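Local coordinates for protein acyl-CoA dehydrogenase (Mycobacterium thermoresistibile, PDB 3PFD) that probably catalyses the FAD-dependent oxidation of saturated acyl-CoA thioesters to their 2,3-dehydroacyl-CoA products, passing the electrons to an external acceptor, at residues 265-270 and 342-347; 272-277 and 350-355. All coordinates share one frame; numbering follows the deposited sequence. Where two conformers were deposited one is given.

Interaction 1: residues 265-270 and 342-347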
loop_
_atom_site.group_PDB
_atom_site.type_symbol
_atom_site.label_atom_id
_atom_site.label_comp_id
_atom_site.label_asym_id
_atom_site.label_seq_id
_atom_site.Cartn_x
_atom_site.Cartn_y
_atom_site.Cartn_z
ATOM N N GLY C 265 3.465 -14.781 14.815
ATOM C CA GLY C 265 4.660 -15.620 15.045
ATOM C C GLY C 265 5.517 -15.791 13.798
ATOM O O GLY C 265 6.738 -15.537 13.827
ATOM N N ILE C 266 4.895 -16.175 12.689
ATOM C CA ILE C 266 5.640 -16.317 11.429
ATOM C C ILE C 266 6.376 -15.023 11.115
ATOM O O ILE C 266 7.581 -15.036 10.840
ATOM C CB ILE C 266 4.730 -16.652 10.224
ATOM C CG1 ILE C 266 3.947 -17.952 10.460
ATOM C CG2 ILE C 266 5.569 -16.762 8.937
ATOM C CD1 ILE C 266 2.752 -18.095 9.508
ATOM N N ALA C 267 5.644 -13.903 11.144
ATOM C CA ALA C 267 6.216 -12.610 10.809
ATOM C C ALA C 267 7.413 -12.264 11.723
ATOM O O ALA C 267 8.437 -11.743 11.259
ATOM C CB ALA C 267 5.132 -11.542 10.921
ATOM N N GLN C 268 7.258 -12.547 13.015
ATOM C CA GLN C 268 8.282 -12.289 14.033
ATOM C C GLN C 268 9.568 -13.055 13.709
ATOM O O GLN C 268 10.673 -12.486 13.771
ATOM C CB GLN C 268 7.788 -12.687 15.438
ATOM C CG GLN C 268 8.834 -12.378 16.538
ATOM C CD GLN C 268 9.041 -10.859 16.714
ATOM O OE1 GLN C 268 8.084 -10.134 16.910
ATOM N NE2 GLN C 268 10.289 -10.399 16.670
ATOM N N GLY C 269 9.408 -14.326 13.331
ATOM C CA GLY C 269 10.525 -15.185 13.000
ATOM C C GLY C 269 11.219 -14.701 11.740
ATOM O O GLY C 269 12.461 -14.727 11.668
ATOM N N ALA C 270 10.439 -14.252 10.752
ATOM C CA ALA C 270 11.011 -13.694 9.512
ATOM C C ALA C 270 11.791 -12.414 9.824
ATOM O O ALA C 270 12.939 -12.253 9.398
ATOM C CB ALA C 270 9.919 -13.415 8.459
ATOM N N MET C 342 2.069 -11.584 5.445
ATOM C CA MET C 342 2.353 -11.682 4.009
ATOM C C MET C 342 3.355 -10.628 3.558
ATOM O O MET C 342 4.304 -10.923 2.809
ATOM C CB MET C 342 1.050 -11.586 3.172
ATOM C CG MET C 342 1.169 -12.180 1.776
ATOM S SD MET C 342 1.614 -13.940 1.748
ATOM C CE MET C 342 3.387 -13.878 1.283
ATOM N N GLU C 343 3.102 -9.382 3.968
ATOM C CA GLU C 343 3.996 -8.278 3.655
ATOM C C GLU C 343 5.380 -8.463 4.312
ATOM O O GLU C 343 6.391 -8.296 3.663
ATOM C CB GLU C 343 3.351 -6.914 4.048
ATOM C CG GLU C 343 4.341 -5.712 4.048
ATOM C CD GLU C 343 3.692 -4.391 4.520
ATOM O OE1 GLU C 343 4.400 -3.359 4.599
ATOM O OE2 GLU C 343 2.483 -4.387 4.840
ATOM N N VAL C 344 5.410 -8.813 5.590
ATOM C CA VAL C 344 6.670 -8.964 6.331
ATOM C C VAL C 344 7.559 -10.063 5.762
ATOM O O VAL C 344 8.771 -9.845 5.562
ATOM C CB VAL C 344 6.426 -9.204 7.863
ATOM C CG1 VAL C 344 7.681 -9.716 8.550
ATOM C CG2 VAL C 344 5.949 -7.900 8.540
ATOM N N THR C 345 6.965 -11.223 5.475
ATOM C CA THR C 345 7.722 -12.370 4.941
ATOM C C THR C 345 8.206 -12.140 3.510
ATOM O O THR C 345 9.295 -12.578 3.172
ATOM C CB THR C 345 6.938 -13.696 5.003
ATOM O OG1 THR C 345 5.748 -13.591 4.233
ATOM C CG2 THR C 345 6.591 -14.076 6.462
ATOM N N THR C 346 7.397 -11.456 2.692
ATOM C CA THR C 346 7.819 -11.007 1.343
ATOM C C THR C 346 9.062 -10.107 1.426
ATOM O O THR C 346 10.003 -10.269 0.647
ATOM C CB THR C 346 6.671 -10.276 0.589
ATOM O OG1 THR C 346 5.565 -11.175 0.480
ATOM C CG2 THR C 346 7.079 -9.896 -0.824
ATOM N N ASP C 347 9.030 -9.173 2.377
ATOM C CA ASP C 347 10.154 -8.284 2.705
ATOM C C ASP C 347 11.404 -9.018 3.210
ATOM O O ASP C 347 12.526 -8.694 2.807
ATOM C CB ASP C 347 9.721 -7.269 3.778
ATOM C CG ASP C 347 8.869 -6.142 3.221
ATOM O OD1 ASP C 347 8.709 -6.010 1.959
ATOM O OD2 ASP C 347 8.334 -5.392 4.073
#
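Ala267, Ala270 and Ile266 meet Val344 and Thr345 in a buried helix-helix contact made mostly by methyl groups, with no hydrogen bond across it, where helix 256-280 runs beside helix 326-352 in the C-terminal part of the chain. The two segments point the same way, with axes 8.8 Å apart at closest approach and inclined by 23°. Small residues on helix 256-280 allow this spacing: Ala267 and Ala270 each present just a methyl, and the CA atoms of Ala267 and Val344 are 5.8 Å apart.

Val344 reaches across with one branch. Its CG1 stands anti to the backbone N (chi1 165°) and touches both alanines, 3.9 Å from Ala267 CB and 4.3 Å from Ala270 CB. The same methyl lies 3.5 Å from Ala267 O, so it packs against the backbone as well as the side chain.

These helices belong to the C-terminal helical bundle of the acyl-CoA dehydrogenase fold, in which helices 292-321 and 363-373 flank the pair: Ala267 also touches Ile305, while Ala270 touches Met366 and Thr345 touches Ala370. On another side of helix 326-352, Thr346 packs on Met342 of a second subunit.

Thr345 turns its methyl to the contact and its hydroxyl back to its own helix. With chi1 at 61°, OG1 lies between the backbone N and the carbonyl carbon and is hydrogen-bonded to Ala341 O, one turn earlier. That leaves CG2 facing helix 256-280, 3.8 Å from Ile266 CG2 and 3.9 Å from Ala270 CB. Ile266 meets it with its short branch.

Interaction 2: residues 272-277 and 350-355; sequences DAAIAY and QLFGGY. With FDA (dihydroflavine-adenine dinucleotide), chain B.
Tyr277 and Phe352 form an offset stack in the C-terminal helical bundle of the acyl-CoA dehydrogenase fold, where helix 326-352 ends against the flavin dinucleotide. Their ring centroids are 4.3 Å apart and their planes only 14° from parallel. The rings are slipped rather than superposed: Tyr277 CG sits over the rim of the Phe352 face, and Tyr277 CB makes a CH-pi contact with that face, 3.7 Å from the centroid. Tyr277 CG is anti to the backbone N (chi1 -177°), which carries the ring away from its own helix and over Phe352.

This is the tight part. The far end of the Phe352 ring is pushed up to helix 256-280, with CZ 3.9 Å from Ala273 CB and CE1 3.8 Å from Ala274 CA. Phe361 and Val363 also pack on Phe352.

Elsewhere the contact is looser. Ala274 CB and Leu351 CD1 are 4.2 Å apart, with Leu298 of helix 292-321 touching both residues. At the phenol end no direct hydrogen bond joins the segments; a water in the plane of the Tyr277 ring does so instead, linking its hydroxyl to Phe352 O and the cofactor's phosphate oxygen O2A. Tyr355 was modelled in two conformers, so its approach to the Tyr277 hydroxyl and to Trp169 of a second subunit is doubtful.

Past the helix end the backbone itself receives the cofactor. Gly353 has positive phi, and its CA comes 3.7 Å from O3P of the dinucleotide. The ribose hydroxyl O3B donates to Gln350 O, whose residue is gripped at its side-chain amide by Lys371, Gln374 and Gln381 of the second subunit. Gly354 N donates to phosphate oxygen O1P at 2.7 Å, with an N-H...O angle of 153°.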
loop_
_atom_site.group_PDB
_atom_site.type_symbol
_atom_site.label_atom_id
_atom_site.label_comp_id
_atom_site.label_asym_id
_atom_site.label_seq_id
_atom_site.Cartn_x
_atom_site.Cartn_y
_atom_site.Cartn_z
ATOM N N ASP C 272 13.052 -11.543 12.838
ATOM C CA ASP C 272 14.257 -11.932 13.606
ATOM C C ASP C 272 15.383 -12.405 12.687
ATOM O O ASP C 272 16.553 -12.024 12.873
ATOM C CB ASP C 272 13.974 -13.056 14.589
ATOM C CG ASP C 272 13.019 -12.658 15.690
ATOM O OD1 ASP C 272 12.776 -11.459 15.906
ATOM O OD2 ASP C 272 12.482 -13.583 16.322
ATOM N N ALA C 273 15.042 -13.261 11.717
ATOM C CA ALA C 273 16.041 -13.769 10.767
ATOM C C ALA C 273 16.649 -12.610 9.948
ATOM O O ALA C 273 17.871 -12.551 9.794
ATOM C CB ALA C 273 15.424 -14.883 9.824
ATOM N N ALA C 274 15.813 -11.683 9.465
ATOM C CA ALA C 274 16.275 -10.523 8.674
ATOM C C ALA C 274 17.169 -9.539 9.464
ATOM O O ALA C 274 18.126 -8.996 8.909
ATOM C CB ALA C 274 15.091 -9.758 8.054
ATOM N N ILE C 275 16.834 -9.276 10.727
ATOM C CA ILE C 275 17.693 -8.437 11.566
ATOM C C ILE C 275 19.057 -9.136 11.726
ATOM O O ILE C 275 20.096 -8.536 11.454
ATOM C CB ILE C 275 17.057 -8.143 12.962
ATOM C CG1 ILE C 275 15.839 -7.212 12.828
ATOM C CG2 ILE C 275 18.096 -7.536 13.971
ATOM C CD1 ILE C 275 14.960 -7.171 14.090
ATOM N N ALA C 276 19.052 -10.403 12.141
ATOM C CA ALA C 276 20.325 -11.128 12.273
ATOM C C ALA C 276 21.126 -11.132 10.973
ATOM O O ALA C 276 22.328 -10.830 10.975
ATOM C CB ALA C 276 20.127 -12.562 12.822
ATOM N N TYR C 277 20.469 -11.453 9.862
ATOM C CA TYR C 277 21.196 -11.600 8.603
ATOM C C TYR C 277 21.724 -10.262 8.054
ATOM O O TYR C 277 22.865 -10.205 7.589
ATOM C CB TYR C 277 20.348 -12.310 7.542
ATOM C CG TYR C 277 21.106 -12.530 6.244
ATOM C CD1 TYR C 277 21.013 -11.609 5.191
ATOM C CD2 TYR C 277 21.967 -13.628 6.097
ATOM C CE1 TYR C 277 21.718 -11.796 3.993
ATOM C CE2 TYR C 277 22.692 -13.809 4.925
ATOM C CZ TYR C 277 22.562 -12.898 3.877
ATOM O OH TYR C 277 23.275 -13.093 2.728
ATOM N N GLN C 350 13.249 -10.613 0.613
ATOM C CA GLN C 350 13.917 -9.534 -0.105
ATOM C C GLN C 350 15.217 -9.124 0.576
ATOM O O GLN C 350 16.244 -8.910 -0.096
ATOM C CB GLN C 350 12.976 -8.319 -0.258
ATOM C CG GLN C 350 13.561 -7.184 -1.134
ATOM C CD GLN C 350 13.662 -7.583 -2.612
ATOM O OE1 GLN C 350 12.947 -8.480 -3.056
ATOM N NE2 GLN C 350 14.522 -6.894 -3.383
ATOM N N LEU C 351 15.179 -9.007 1.912
ATOM C CA LEU C 351 16.339 -8.510 2.638
ATOM C C LEU C 351 17.557 -9.452 2.660
ATOM O O LEU C 351 18.676 -9.005 2.878
ATOM C CB LEU C 351 15.951 -8.067 4.049
ATOM C CG LEU C 351 15.135 -6.780 4.057
ATOM C CD1 LEU C 351 14.680 -6.484 5.462
ATOM C CD2 LEU C 351 15.895 -5.594 3.462
ATOM N N PHE C 352 17.327 -10.738 2.437
ATOM C CA PHE C 352 18.404 -11.746 2.291
ATOM C C PHE C 352 19.015 -11.742 0.877
ATOM O O PHE C 352 20.064 -12.378 0.614
ATOM C CB PHE C 352 17.844 -13.144 2.558
ATOM C CG PHE C 352 17.804 -13.541 4.023
ATOM C CD1 PHE C 352 16.901 -12.953 4.903
ATOM C CD2 PHE C 352 18.681 -14.514 4.519
ATOM C CE1 PHE C 352 16.873 -13.331 6.258
ATOM C CE2 PHE C 352 18.639 -14.897 5.864
ATOM C CZ PHE C 352 17.740 -14.316 6.729
ATOM N N GLY C 353 18.349 -11.054 -0.044
ATOM C CA GLY C 353 18.793 -11.033 -1.433
ATOM C C GLY C 353 18.674 -12.432 -2.014
ATOM O O GLY C 353 17.715 -13.127 -1.739
ATOM N N GLY C 354 19.663 -12.855 -2.796
ATOM C CA GLY C 354 19.590 -14.178 -3.451
ATOM C C GLY C 354 19.448 -15.344 -2.481
ATOM O O GLY C 354 18.655 -16.278 -2.706
ATOM N N TYR C 355 20.189 -15.306 -1.377
ATOM C CA TYR C 355 20.071 -16.359 -0.359
ATOM C C TYR C 355 18.630 -16.498 0.162
ATOM O O TYR C 355 18.180 -17.612 0.479
ATOM C CB TYR C 355 21.047 -16.152 0.793
ATOM C CG TYR C 355 22.274 -17.023 0.688
ATOM C CD1 TYR C 355 23.550 -16.493 0.863
ATOM C CD2 TYR C 355 22.156 -18.375 0.412
ATOM C CE1 TYR C 355 24.674 -17.290 0.760
ATOM C CE2 TYR C 355 23.267 -19.182 0.312
ATOM C CZ TYR C 355 24.527 -18.633 0.478
ATOM O OH TYR C 355 25.636 -19.436 0.373
HETATM P PA FDA B . 23.028 -8.692 -1.261
HETATM O O1A FDA B . 23.769 -7.810 -2.228
HETATM O O2A FDA B . 23.689 -9.262 -0.045
HETATM O O5B FDA B . 21.720 -7.900 -0.758
HETATM C C5B FDA B . 21.024 -8.283 0.422
HETATM C C4B FDA B . 19.953 -7.228 0.658
HETATM O O4B FDA B . 20.618 -5.979 0.944
HETATM C C3B FDA B . 19.053 -6.982 -0.552
HETATM O O3B FDA B . 17.764 -6.591 -0.111
HETATM C C2B FDA B . 19.628 -5.714 -1.155
HETATM O O2B FDA B . 18.662 -4.972 -1.891
HETATM C C1B FDA B . 20.116 -4.951 0.068
HETATM N N9A FDA B . 21.155 -3.952 -0.292
HETATM C C8A FDA B . 22.409 -4.223 -0.713
HETATM N N7A FDA B . 23.041 -3.059 -0.949
HETATM C C5A FDA B . 22.194 -2.032 -0.654
HETATM C C6A FDA B . 22.297 -0.632 -0.708
HETATM N N6A FDA B . 23.459 -0.029 -1.113
HETATM N N1A FDA B . 21.212 0.126 -0.362
HETATM C C2A FDA B . 20.065 -0.460 0.046
HETATM N N3A FDA B . 19.956 -1.801 0.100
HETATM C C4A FDA B . 20.995 -2.609 -0.244
HETATM N N1 FDA B . 23.969 -13.243 -11.171
HETATM C C2 FDA B . 24.729 -13.525 -12.257
HETATM O O2 FDA B . 25.911 -13.134 -12.328
HETATM N N3 FDA B . 24.227 -14.272 -13.270
HETATM C C4 FDA B . 22.961 -14.719 -13.251
HETATM O O4 FDA B . 22.565 -15.374 -14.235
HETATM C C4X FDA B . 22.136 -14.430 -12.159
HETATM N N5 FDA B . 20.991 -15.120 -11.995
HETATM C C5X FDA B . 20.356 -15.164 -10.784
HETATM C C6 FDA B . 19.412 -16.166 -10.532
HETATM C C7 FDA B . 18.923 -16.386 -9.245
HETATM C C7M FDA B . 17.907 -17.483 -9.032
HETATM C C8 FDA B . 19.358 -15.601 -8.176
HETATM C C8M FDA B . 18.857 -15.823 -6.745
HETATM C C9 FDA B . 20.310 -14.612 -8.426
HETATM C C9A FDA B . 20.811 -14.381 -9.708
HETATM N N10 FDA B . 21.975 -13.587 -9.876
HETATM C C10 FDA B . 22.682 -13.684 -11.101
HETATM C "C1'" FDA B . 22.554 -12.833 -8.739
HETATM C "C2'" FDA B . 21.682 -11.652 -8.281
HETATM O "O2'" FDA B . 21.849 -10.567 -9.204
HETATM C "C3'" FDA B . 22.032 -11.258 -6.848
HETATM O "O3'" FDA B . 21.335 -12.139 -5.945
HETATM C "C4'" FDA B . 21.598 -9.824 -6.550
HETATM O "O4'" FDA B . 22.403 -8.946 -7.340
HETATM C "C5'" FDA B . 21.701 -9.471 -5.071
HETATM O "O5'" FDA B . 22.972 -9.859 -4.531
HETATM P P FDA B . 23.013 -10.786 -3.220
HETATM O O1P FDA B . 22.151 -11.986 -3.441
HETATM O O2P FDA B . 24.491 -10.970 -2.848
HETATM O O3P FDA B . 22.295 -9.886 -2.087
HETATM O O HOH W 1 22.757 -11.612 0.600
#

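In the fold
Interactions 1 and 2 are successive parts of one helix pairing, their centres about 11 Å apart along helices 256-280 and 326-352. Along the chain the segments alternate, 265-270, 272-277, 342-347 and 350-355, so each helix serves interaction 1 first and interaction 2 about two turns later, the second helix giving out within interaction 2, with helix 292-321 between them in sequence. Interaction 1 is nearer the chain centre, about 17 Å from it against about 27 Å for interaction 2. The pairing thus runs outward from the buried bundle to the cofactor. Both contacts also touch the second subunit, which contributes further hydrogen bonds to the cofactor, so the site is built across a subunit interface.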